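Local atomic coordinates of proto-oncogene tyrosine-protein kinase receptor Ret (Danio rerio, PDB entry 7AMK), a protein that acts as a receptor tyrosine kinase whose glycosylated, calcium-binding extracellular cadherin-like domains probably take part in assembling the complex with GDNF and its co-receptor GFR alpha 1. Residues A[118-124]-A[160-164]; A[20-24]-A[151-156]; A[11-15]-A[65-69]. The protein carries 4 engineered substitutions. One frame throughout, in Å; residues are numbered along the deposited sequence.

Contact 1 of 3, residues A[118-124]-A[160-164]; sequences APSCGQV and ICPNY. With NAG (2-acetamido-2-deoxy-beta-D-glucopyranose), chain P.
C121 and C161 are joined by a disulfide, SG to SG 2.1 Å. It ties the loop that follows strand 106-114 to the loop that follows helix 155-160, which lies in the second cadherin-like domain. The bridge turns through 104° about the S-S bond. C121 holds its SG anti to the backbone N (chi1 -179°), which extends it across to C161, while C161 holds its SG beside its own backbone N.

I160 does most of the packing next to the bridge. Its CG2 lies 3.1 Å from P119 O and also faces the C121 CB and V124 CG2. The other branch ends in CD1, and I160 CD1 meets P119 CG at 3.8 Å, the two side chains crossing at about a right angle. A118 CB touches I160 CD1 at 4.2 Å. C121 CB also comes close to the carbonyl of I160, with I160 O at 3.1 Å.

Around this first shell, short turns set the backbone. Residues 121-123 form a 3-10 segment. In the other segment a type I turn runs from C161 to Y164, closed by Y164 N to C161 O at 3.1 Å. It carries the glycosylated N163, whose ND2 is bonded to C1 of an N-acetylglucosamine. The turn also brings the Y164 ring close to the disulfide, and Y164 OH is hydrogen-bonded to E212. The C121 sulfur meets this ring obliquely in a sulfur-aromatic contact, with C121 SG 3.7 Å from Y164 CE2.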
loop_
_atom_site.group_PDB
_atom_site.type_symbol
_atom_site.label_atom_id
_atom_site.label_comp_id
_atom_site.label_asym_id
_atom_site.label_seq_id
_atom_site.Cartn_x
_atom_site.Cartn_y
_atom_site.Cartn_z
ATOM N N ALA A 118 -25.093 30.208 -57.950
ATOM C CA ALA A 118 -25.198 30.805 -56.624
ATOM C C ALA A 118 -26.636 31.232 -56.337
ATOM O O ALA A 118 -27.383 31.604 -57.251
ATOM C CB ALA A 118 -24.280 32.011 -56.493
ATOM N N PRO A 119 -27.047 31.187 -55.076
ATOM C CA PRO A 119 -28.372 31.702 -54.719
ATOM C C PRO A 119 -28.456 33.204 -54.938
ATOM O O PRO A 119 -27.453 33.921 -54.899
ATOM C CB PRO A 119 -28.497 31.351 -53.235
ATOM C CG PRO A 119 -27.090 31.388 -52.740
ATOM C CD PRO A 119 -26.250 30.831 -53.886
ATOM N N SER A 120 -29.676 33.670 -55.200
ATOM C CA SER A 120 -29.953 35.099 -55.323
ATOM C C SER A 120 -29.980 35.767 -53.949
ATOM O O SER A 120 -30.275 35.127 -52.934
ATOM C CB SER A 120 -31.293 35.320 -56.030
ATOM O OG SER A 120 -31.544 36.701 -56.204
ATOM N N CYS A 121 -29.699 37.080 -53.933
ATOM C CA CYS A 121 -29.610 37.797 -52.666
ATOM C C CYS A 121 -30.903 37.692 -51.887
ATOM O O CYS A 121 -30.882 37.534 -50.666
ATOM C CB CYS A 121 -29.258 39.271 -52.859
ATOM S SG CYS A 121 -29.115 40.133 -51.211
ATOM N N GLY A 122 -32.039 37.784 -52.570
ATOM C CA GLY A 122 -33.289 37.541 -51.877
ATOM C C GLY A 122 -33.451 36.119 -51.371
ATOM O O GLY A 122 -34.392 35.860 -50.613
ATOM N N GLN A 123 -32.571 35.191 -51.764
ATOM C CA GLN A 123 -32.647 33.817 -51.266
ATOM C C GLN A 123 -31.739 33.541 -50.062
ATOM O O GLN A 123 -31.813 32.455 -49.484
ATOM C CB GLN A 123 -32.328 32.838 -52.397
ATOM C CG GLN A 123 -33.013 33.219 -53.712
ATOM C CD GLN A 123 -32.713 32.275 -54.860
ATOM O OE1 GLN A 123 -31.630 32.318 -55.452
ATOM N NE2 GLN A 123 -33.678 31.418 -55.189
ATOM N N VAL A 124 -30.916 34.492 -49.645
ATOM C CA VAL A 124 -30.009 34.290 -48.520
ATOM C C VAL A 124 -30.627 34.940 -47.281
ATOM O O VAL A 124 -30.970 36.128 -47.305
ATOM C CB VAL A 124 -28.616 34.857 -48.839
ATOM C CG1 VAL A 124 -27.634 34.691 -47.674
ATOM C CG2 VAL A 124 -28.073 34.178 -50.086
ATOM N N ILE A 160 -23.067 38.171 -53.571
ATOM C CA ILE A 160 -24.474 37.906 -53.837
ATOM C C ILE A 160 -25.340 39.096 -53.435
ATOM O O ILE A 160 -26.365 39.367 -54.069
ATOM C CB ILE A 160 -24.903 36.641 -53.082
ATOM C CG1 ILE A 160 -24.007 35.454 -53.447
ATOM C CG2 ILE A 160 -26.383 36.360 -53.302
ATOM C CD1 ILE A 160 -24.492 34.153 -52.864
ATOM N N CYS A 161 -24.948 39.825 -52.385
ATOM C CA CYS A 161 -25.697 40.964 -51.853
ATOM C C CYS A 161 -24.868 42.248 -51.900
ATOM O O CYS A 161 -24.638 42.889 -50.869
ATOM C CB CYS A 161 -26.150 40.672 -50.423
ATOM S SG CYS A 161 -27.429 39.374 -50.251
ATOM N N PRO A 162 -24.432 42.679 -53.091
ATOM C CA PRO A 162 -23.448 43.776 -53.155
ATOM C C PRO A 162 -23.976 45.113 -52.667
ATOM O O PRO A 162 -23.169 45.983 -52.309
ATOM C CB PRO A 162 -23.087 43.841 -54.649
ATOM C CG PRO A 162 -24.319 43.340 -55.347
ATOM C CD PRO A 162 -24.832 42.225 -54.439
ATOM N N ASN A 163 -25.291 45.306 -52.644
ATOM C CA ASN A 163 -25.881 46.573 -52.247
ATOM C C ASN A 163 -26.152 46.674 -50.751
ATOM O O ASN A 163 -26.729 47.672 -50.310
ATOM C CB ASN A 163 -27.162 46.810 -53.041
ATOM C CG ASN A 163 -26.874 47.157 -54.480
ATOM O OD1 ASN A 163 -25.748 47.510 -54.819
ATOM N ND2 ASN A 163 -27.873 47.076 -55.333
ATOM N N TYR A 164 -25.741 45.680 -49.967
ATOM C CA TYR A 164 -25.872 45.719 -48.517
ATOM C C TYR A 164 -24.569 46.213 -47.908
ATOM O O TYR A 164 -23.491 45.849 -48.375
ATOM C CB TYR A 164 -26.208 44.332 -47.952
ATOM C CG TYR A 164 -27.621 43.874 -48.217
ATOM C CD1 TYR A 164 -28.548 44.732 -48.793
ATOM C CD2 TYR A 164 -28.034 42.591 -47.881
ATOM C CE1 TYR A 164 -29.833 44.328 -49.028
ATOM C CE2 TYR A 164 -29.337 42.175 -48.122
ATOM C CZ TYR A 164 -30.225 43.052 -48.693
ATOM O OH TYR A 164 -31.520 42.664 -48.934
HETATM C C1 NAG P . -27.569 47.431 -56.696
HETATM C C2 NAG P . -28.269 46.534 -57.723
HETATM C C3 NAG P . -27.874 46.954 -59.139
HETATM C C4 NAG P . -28.154 48.439 -59.347
HETATM C C5 NAG P . -27.450 49.261 -58.272
HETATM C C6 NAG P . -27.734 50.745 -58.366
HETATM C C7 NAG P . -28.796 44.266 -56.922
HETATM C C8 NAG P . -28.289 42.865 -56.744
HETATM N N2 NAG P . -27.949 45.132 -57.491
HETATM O O3 NAG P . -28.583 46.165 -60.088
HETATM O O4 NAG P . -27.685 48.867 -60.621
HETATM O O5 NAG P . -27.873 48.825 -56.972
HETATM O O6 NAG P . -28.979 51.097 -57.778
HETATM O O7 NAG P . -29.923 44.594 -56.572
#

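Contact 2 of 3, residues A[20-24]-A[151-156]; sequences SPLLQ and QLRRFT
Strand 21-24 lies beside residues 151-156, which lead from the end of strand 147-151 into the weakly bonded start of helix 155-160; the CA atoms of L22 and F155 are 5.3 Å apart and those of Q24 and Q151 6.2 Å. F155 carries the apolar half. Its ring lies along the backbone of the strand, with F155 CD2 3.5 Å from L23 N and L22 C near the ring plane at the edge. P21 CB approaches F155 CD2 obliquely at 3.8 Å. Next along the helix, T156 CG2 meets L22 CD2 at 4.0 Å.

The polar half pairs two glutamines. Q24 is extended, with CG anti to the backbone N (chi1 -178°), and its OE1 accepts from Q151 NE2 at 2.9 Å. The bond is fairly straight, and the amide planes are 33° apart. A water bridges the backbones of the same residues, donating to Q24 O and accepting from Q151 N. Q151 OE1 takes two donors from R153: N lies in the carbonyl plane at 2.8 Å, and NE sits above that plane at 3.1 Å.

Q151 NE2 also bonds to T184 O, and Q24 NE2 to E186 OE2, so both amides are fixed in their flip. R154 adds a salt bridge to E10 of the first domain. Apolar packing of F155 thus sits beside a hydrogen-bonded glutamine pair whose outer ends meet charged groups, R153 and E186.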
loop_
_atom_site.group_PDB
_atom_site.type_symbol
_atom_site.label_atom_id
_atom_site.label_comp_id
_atom_site.label_asym_id
_atom_site.label_seq_id
_atom_site.Cartn_x
_atom_site.Cartn_y
_atom_site.Cartn_z
ATOM N N SER A 20 -12.799 36.252 -57.898
ATOM C CA SER A 20 -13.634 36.602 -56.776
ATOM C C SER A 20 -13.052 36.031 -55.480
ATOM O O SER A 20 -12.479 34.939 -55.480
ATOM C CB SER A 20 -15.048 36.092 -57.002
ATOM O OG SER A 20 -15.092 34.700 -56.977
ATOM N N PRO A 21 -13.166 36.760 -54.376
ATOM C CA PRO A 21 -12.580 36.303 -53.115
ATOM C C PRO A 21 -13.502 35.322 -52.413
ATOM O O PRO A 21 -14.729 35.425 -52.489
ATOM C CB PRO A 21 -12.438 37.598 -52.310
ATOM C CG PRO A 21 -13.652 38.413 -52.766
ATOM C CD PRO A 21 -13.849 38.062 -54.243
ATOM N N LEU A 22 -12.879 34.357 -51.729
ATOM C CA LEU A 22 -13.555 33.229 -51.088
ATOM C C LEU A 22 -13.458 33.271 -49.572
ATOM O O LEU A 22 -14.463 33.083 -48.869
ATOM C CB LEU A 22 -12.973 31.896 -51.590
ATOM C CG LEU A 22 -13.034 31.653 -53.103
ATOM C CD1 LEU A 22 -12.342 30.340 -53.501
ATOM C CD2 LEU A 22 -14.483 31.678 -53.628
ATOM N N LEU A 23 -12.261 33.509 -49.050
ATOM C CA LEU A 23 -12.043 33.550 -47.613
ATOM C C LEU A 23 -10.615 34.025 -47.387
ATOM O O LEU A 23 -9.818 34.120 -48.322
ATOM C CB LEU A 23 -12.290 32.182 -46.954
ATOM C CG LEU A 23 -11.579 30.959 -47.571
ATOM C CD1 LEU A 23 -10.099 30.801 -47.136
ATOM C CD2 LEU A 23 -12.360 29.679 -47.295
ATOM N N GLN A 24 -10.310 34.327 -46.129
ATOM C CA GLN A 24 -9.005 34.821 -45.710
ATOM C C GLN A 24 -8.445 33.919 -44.615
ATOM O O GLN A 24 -9.049 33.791 -43.543
ATOM C CB GLN A 24 -9.112 36.258 -45.217
ATOM C CG GLN A 24 -7.765 36.843 -44.816
ATOM C CD GLN A 24 -7.936 38.156 -44.091
ATOM O OE1 GLN A 24 -9.004 38.761 -44.156
ATOM N NE2 GLN A 24 -6.889 38.597 -43.374
ATOM N N GLN A 151 -11.271 36.611 -39.980
ATOM C CA GLN A 151 -11.973 37.475 -40.928
ATOM C C GLN A 151 -13.460 37.178 -40.812
ATOM O O GLN A 151 -13.886 36.037 -41.038
ATOM C CB GLN A 151 -11.480 37.230 -42.358
ATOM C CG GLN A 151 -12.244 37.978 -43.512
ATOM C CD GLN A 151 -12.452 39.482 -43.270
ATOM O OE1 GLN A 151 -13.570 39.921 -43.103
ATOM N NE2 GLN A 151 -11.377 40.253 -43.242
ATOM N N LEU A 152 -14.245 38.199 -40.468
ATOM C CA LEU A 152 -15.673 38.030 -40.217
ATOM C C LEU A 152 -16.554 38.150 -41.468
ATOM O O LEU A 152 -17.645 37.576 -41.489
ATOM C CB LEU A 152 -16.132 39.050 -39.157
ATOM C CG LEU A 152 -15.662 38.738 -37.735
ATOM C CD1 LEU A 152 -16.204 39.734 -36.710
ATOM C CD2 LEU A 152 -16.051 37.308 -37.366
ATOM N N ARG A 153 -16.140 38.881 -42.503
ATOM C CA ARG A 153 -16.953 38.983 -43.718
ATOM C C ARG A 153 -17.055 37.640 -44.442
ATOM O O ARG A 153 -16.056 36.952 -44.645
ATOM C CB ARG A 153 -16.365 40.007 -44.692
ATOM C CG ARG A 153 -16.643 41.462 -44.365
ATOM C CD ARG A 153 -15.803 42.427 -45.222
ATOM N NE ARG A 153 -14.362 42.237 -45.016
ATOM C CZ ARG A 153 -13.421 43.028 -45.528
ATOM N NH1 ARG A 153 -13.732 44.082 -46.260
ATOM N NH2 ARG A 153 -12.132 42.752 -45.298
ATOM N N ARG A 154 -18.265 37.289 -44.879
ATOM C CA ARG A 154 -18.435 36.137 -45.763
ATOM C C ARG A 154 -18.242 36.637 -47.190
ATOM O O ARG A 154 -19.157 37.150 -47.821
ATOM C CB ARG A 154 -19.783 35.463 -45.545
ATOM C CG ARG A 154 -19.975 34.957 -44.101
ATOM C CD ARG A 154 -20.960 33.790 -44.041
ATOM N NE ARG A 154 -20.635 32.697 -44.963
ATOM C CZ ARG A 154 -21.397 31.623 -45.134
ATOM N NH1 ARG A 154 -22.538 31.480 -44.480
ATOM N NH2 ARG A 154 -21.006 30.672 -45.981
ATOM N N PHE A 155 -17.009 36.504 -47.693
ATOM C CA PHE A 155 -16.654 37.038 -49.010
ATOM C C PHE A 155 -17.637 36.608 -50.095
ATOM O O PHE A 155 -18.056 37.431 -50.916
ATOM C CB PHE A 155 -15.231 36.611 -49.373
ATOM C CG PHE A 155 -14.156 37.334 -48.580
ATOM C CD1 PHE A 155 -14.460 38.474 -47.864
ATOM C CD2 PHE A 155 -12.844 36.886 -48.585
ATOM C CE1 PHE A 155 -13.474 39.140 -47.142
ATOM C CE2 PHE A 155 -11.856 37.549 -47.889
ATOM C CZ PHE A 155 -12.170 38.673 -47.159
ATOM N N THR A 156 -18.039 35.335 -50.106
ATOM C CA THR A 156 -18.899 34.842 -51.185
ATOM C C THR A 156 -20.275 35.511 -51.162
ATOM O O THR A 156 -20.848 35.821 -52.216
ATOM C CB THR A 156 -19.029 33.316 -51.092
ATOM O OG1 THR A 156 -19.401 32.942 -49.758
ATOM C CG2 THR A 156 -17.689 32.642 -51.439
HETATM O O HOH W 1 -10.473 33.976 -41.237
#

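Contact 3 of 3, residues A[11-15]-A[65-69]; sequences NIYVG and TLEWS. With NAG (2-acetamido-2-deoxy-beta-D-glucopyranose), chain C; FUC (alpha-L-fucopyranose), chain B.
G15 N donates to L66 O at 2.8 Å, with an N-H...O angle of 160°. The donor stands above the carbonyl plane. This bond links the end of strand 7-14 to the residues just before helix 68-72. G15 has a positive phi, a backbone shape suited to glycine.

L66 points its side chain at the strand. L66 CD1 lies 3.4 Å from Y13 O and 3.8 Å from I12 CD1, and the I12 and L66 side chains cross at about a right angle. V14 packs against the start of the helix, where E67 is the N-cap residue. V14 CG1 is anti to its backbone N (chi1 -178°), which places this methyl 3.5 Å from W68 N and over the indole. The result is a CH-pi contact: V14 CG1 lies 3.8 Å from the centroid of the W68 five-membered ring, over its face. On the opposite face lies C6 of an N-acetylglucosamine, offset toward the rim, so the indole is held between a valine and a glycan.

Within the first cadherin-like domain, the short segments run 89° apart. Strand 7-14 is bonded to strand 106-114 through I12, and V14 also touches F113 there. W68, at the start of helix 68-72, also touches N115, just past the end of strand 106-114.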
loop_
_atom_site.group_PDB
_atom_site.type_symbol
_atom_site.label_atom_id
_atom_site.label_comp_id
_atom_site.label_asym_id
_atom_site.label_seq_id
_atom_site.Cartn_x
_atom_site.Cartn_y
_atom_site.Cartn_z
ATOM N N ASN A 11 -18.668 27.223 -49.331
ATOM C CA ASN A 11 -19.297 26.690 -50.527
ATOM C C ASN A 11 -18.819 27.474 -51.741
ATOM O O ASN A 11 -18.551 28.678 -51.660
ATOM C CB ASN A 11 -20.821 26.782 -50.422
ATOM C CG ASN A 11 -21.342 26.184 -49.139
ATOM O OD1 ASN A 11 -20.970 25.073 -48.772
ATOM N ND2 ASN A 11 -22.184 26.929 -48.434
ATOM N N ILE A 12 -18.705 26.779 -52.859
ATOM C CA ILE A 12 -18.427 27.410 -54.139
ATOM C C ILE A 12 -19.472 26.894 -55.116
ATOM O O ILE A 12 -19.979 25.771 -54.993
ATOM C CB ILE A 12 -16.985 27.129 -54.650
ATOM C CG1 ILE A 12 -16.703 25.629 -54.718
ATOM C CG2 ILE A 12 -15.947 27.849 -53.794
ATOM C CD1 ILE A 12 -15.316 25.299 -55.266
ATOM N N TYR A 13 -19.794 27.729 -56.091
ATOM C CA TYR A 13 -20.882 27.462 -57.009
ATOM C C TYR A 13 -20.392 27.494 -58.445
ATOM O O TYR A 13 -19.420 28.180 -58.768
ATOM C CB TYR A 13 -22.012 28.488 -56.841
ATOM C CG TYR A 13 -22.615 28.463 -55.476
ATOM C CD1 TYR A 13 -23.688 27.630 -55.199
ATOM C CD2 TYR A 13 -22.119 29.265 -54.458
ATOM C CE1 TYR A 13 -24.256 27.596 -53.941
ATOM C CE2 TYR A 13 -22.686 29.238 -53.187
ATOM C CZ TYR A 13 -23.754 28.397 -52.945
ATOM O OH TYR A 13 -24.340 28.342 -51.706
ATOM N N VAL A 14 -21.095 26.739 -59.302
ATOM C CA VAL A 14 -20.963 26.903 -60.749
ATOM C C VAL A 14 -21.277 28.350 -61.106
ATOM O O VAL A 14 -22.185 28.971 -60.533
ATOM C CB VAL A 14 -21.891 25.921 -61.493
ATOM C CG1 VAL A 14 -21.735 26.021 -63.037
ATOM C CG2 VAL A 14 -21.643 24.484 -61.018
ATOM N N GLY A 15 -20.511 28.904 -62.045
ATOM C CA GLY A 15 -20.678 30.278 -62.459
ATOM C C GLY A 15 -19.967 31.310 -61.601
ATOM O O GLY A 15 -19.795 32.449 -62.046
ATOM N N THR A 65 -13.192 30.696 -63.629
ATOM C CA THR A 65 -14.647 30.713 -63.490
ATOM C C THR A 65 -15.184 29.284 -63.545
ATOM O O THR A 65 -14.938 28.558 -64.516
ATOM C CB THR A 65 -15.287 31.568 -64.581
ATOM O OG1 THR A 65 -14.727 32.883 -64.523
ATOM C CG2 THR A 65 -16.806 31.657 -64.377
ATOM N N LEU A 66 -15.897 28.887 -62.499
ATOM C CA LEU A 66 -16.318 27.505 -62.337
ATOM C C LEU A 66 -17.430 27.139 -63.315
ATOM O O LEU A 66 -18.371 27.907 -63.534
ATOM C CB LEU A 66 -16.786 27.276 -60.898
ATOM C CG LEU A 66 -15.683 27.434 -59.860
ATOM C CD1 LEU A 66 -16.225 27.108 -58.501
ATOM C CD2 LEU A 66 -14.487 26.530 -60.208
ATOM N N GLU A 67 -17.341 25.945 -63.888
ATOM C CA GLU A 67 -18.298 25.529 -64.898
ATOM C C GLU A 67 -18.915 24.191 -64.524
ATOM O O GLU A 67 -18.416 23.476 -63.657
ATOM C CB GLU A 67 -17.643 25.474 -66.272
ATOM C CG GLU A 67 -17.731 26.811 -66.980
ATOM C CD GLU A 67 -16.439 27.208 -67.637
ATOM O OE1 GLU A 67 -15.460 26.440 -67.525
ATOM O OE2 GLU A 67 -16.404 28.285 -68.267
ATOM N N TRP A 68 -20.037 23.875 -65.172
ATOM C CA TRP A 68 -20.687 22.589 -64.938
ATOM C C TRP A 68 -19.701 21.426 -65.045
ATOM O O TRP A 68 -19.688 20.534 -64.188
ATOM C CB TRP A 68 -21.837 22.394 -65.921
ATOM C CG TRP A 68 -22.930 23.385 -65.752
ATOM C CD1 TRP A 68 -23.218 24.440 -66.567
ATOM C CD2 TRP A 68 -23.873 23.434 -64.680
ATOM N NE1 TRP A 68 -24.291 25.142 -66.071
ATOM C CE2 TRP A 68 -24.714 24.542 -64.916
ATOM C CE3 TRP A 68 -24.088 22.650 -63.543
ATOM C CZ2 TRP A 68 -25.752 24.884 -64.054
ATOM C CZ3 TRP A 68 -25.118 22.987 -62.696
ATOM C CH2 TRP A 68 -25.940 24.094 -62.955
ATOM N N SER A 69 -18.855 21.429 -66.087
ATOM C CA SER A 69 -17.917 20.325 -66.290
ATOM C C SER A 69 -16.889 20.222 -65.164
ATOM O O SER A 69 -16.420 19.119 -64.859
ATOM C CB SER A 69 -17.216 20.460 -67.652
ATOM O OG SER A 69 -16.488 21.676 -67.778
HETATM C C1 NAG C . -25.208 18.628 -62.089
HETATM C C2 NAG C . -25.881 17.263 -62.174
HETATM C C3 NAG C . -26.188 16.911 -63.624
HETATM C C4 NAG C . -26.924 18.045 -64.328
HETATM C C5 NAG C . -26.216 19.375 -64.097
HETATM C C6 NAG C . -27.001 20.550 -64.628
HETATM C C7 NAG C . -25.184 15.822 -60.309
HETATM C C8 NAG C . -24.245 14.738 -59.870
HETATM N N2 NAG C . -25.051 16.229 -61.574
HETATM O O3 NAG C . -26.977 15.727 -63.634
HETATM O O4 NAG C . -26.935 17.799 -65.731
HETATM O O5 NAG C . -26.033 19.601 -62.693
HETATM O O6 NAG C . -28.088 20.851 -63.767
HETATM O O7 NAG C . -26.019 16.315 -59.548
HETATM C C1 FUC B . -29.291 20.927 -64.551
HETATM C C2 FUC B . -30.491 21.035 -63.571
HETATM C C3 FUC B . -30.487 22.365 -62.831
HETATM C C4 FUC B . -30.430 23.535 -63.822
HETATM C C5 FUC B . -29.241 23.349 -64.800
HETATM C C6 FUC B . -29.205 24.371 -65.936
HETATM O O2 FUC B . -30.533 19.960 -62.636
HETATM O O3 FUC B . -31.693 22.485 -62.090
HETATM O O4 FUC B . -31.657 23.625 -64.528
HETATM O O5 FUC B . -29.241 22.040 -65.425
#

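How the contacts relate
The three contacts gather round the first two cadherin-like domains, on the same side of the chain's centre. Contact 3 lies within the first domain, while contact 2 joins that domain to the second. Contact 1 ties the loop after strand 106-114 to the loop after helix 155-160. Centres are about 14 Å apart for contacts 1 and 2, and about 17 Å for the other two pairs. Contact 3 closes before contact 1 opens, whereas contact 2 crosses both along the chain. Strand 7-14 lies between them: Y13 packs on A118 and P119 of contact 1, and I12 touches L22 of contact 2. Contact 3 thus touches both of the others, while contacts 1 and 2 are joined only through the chain.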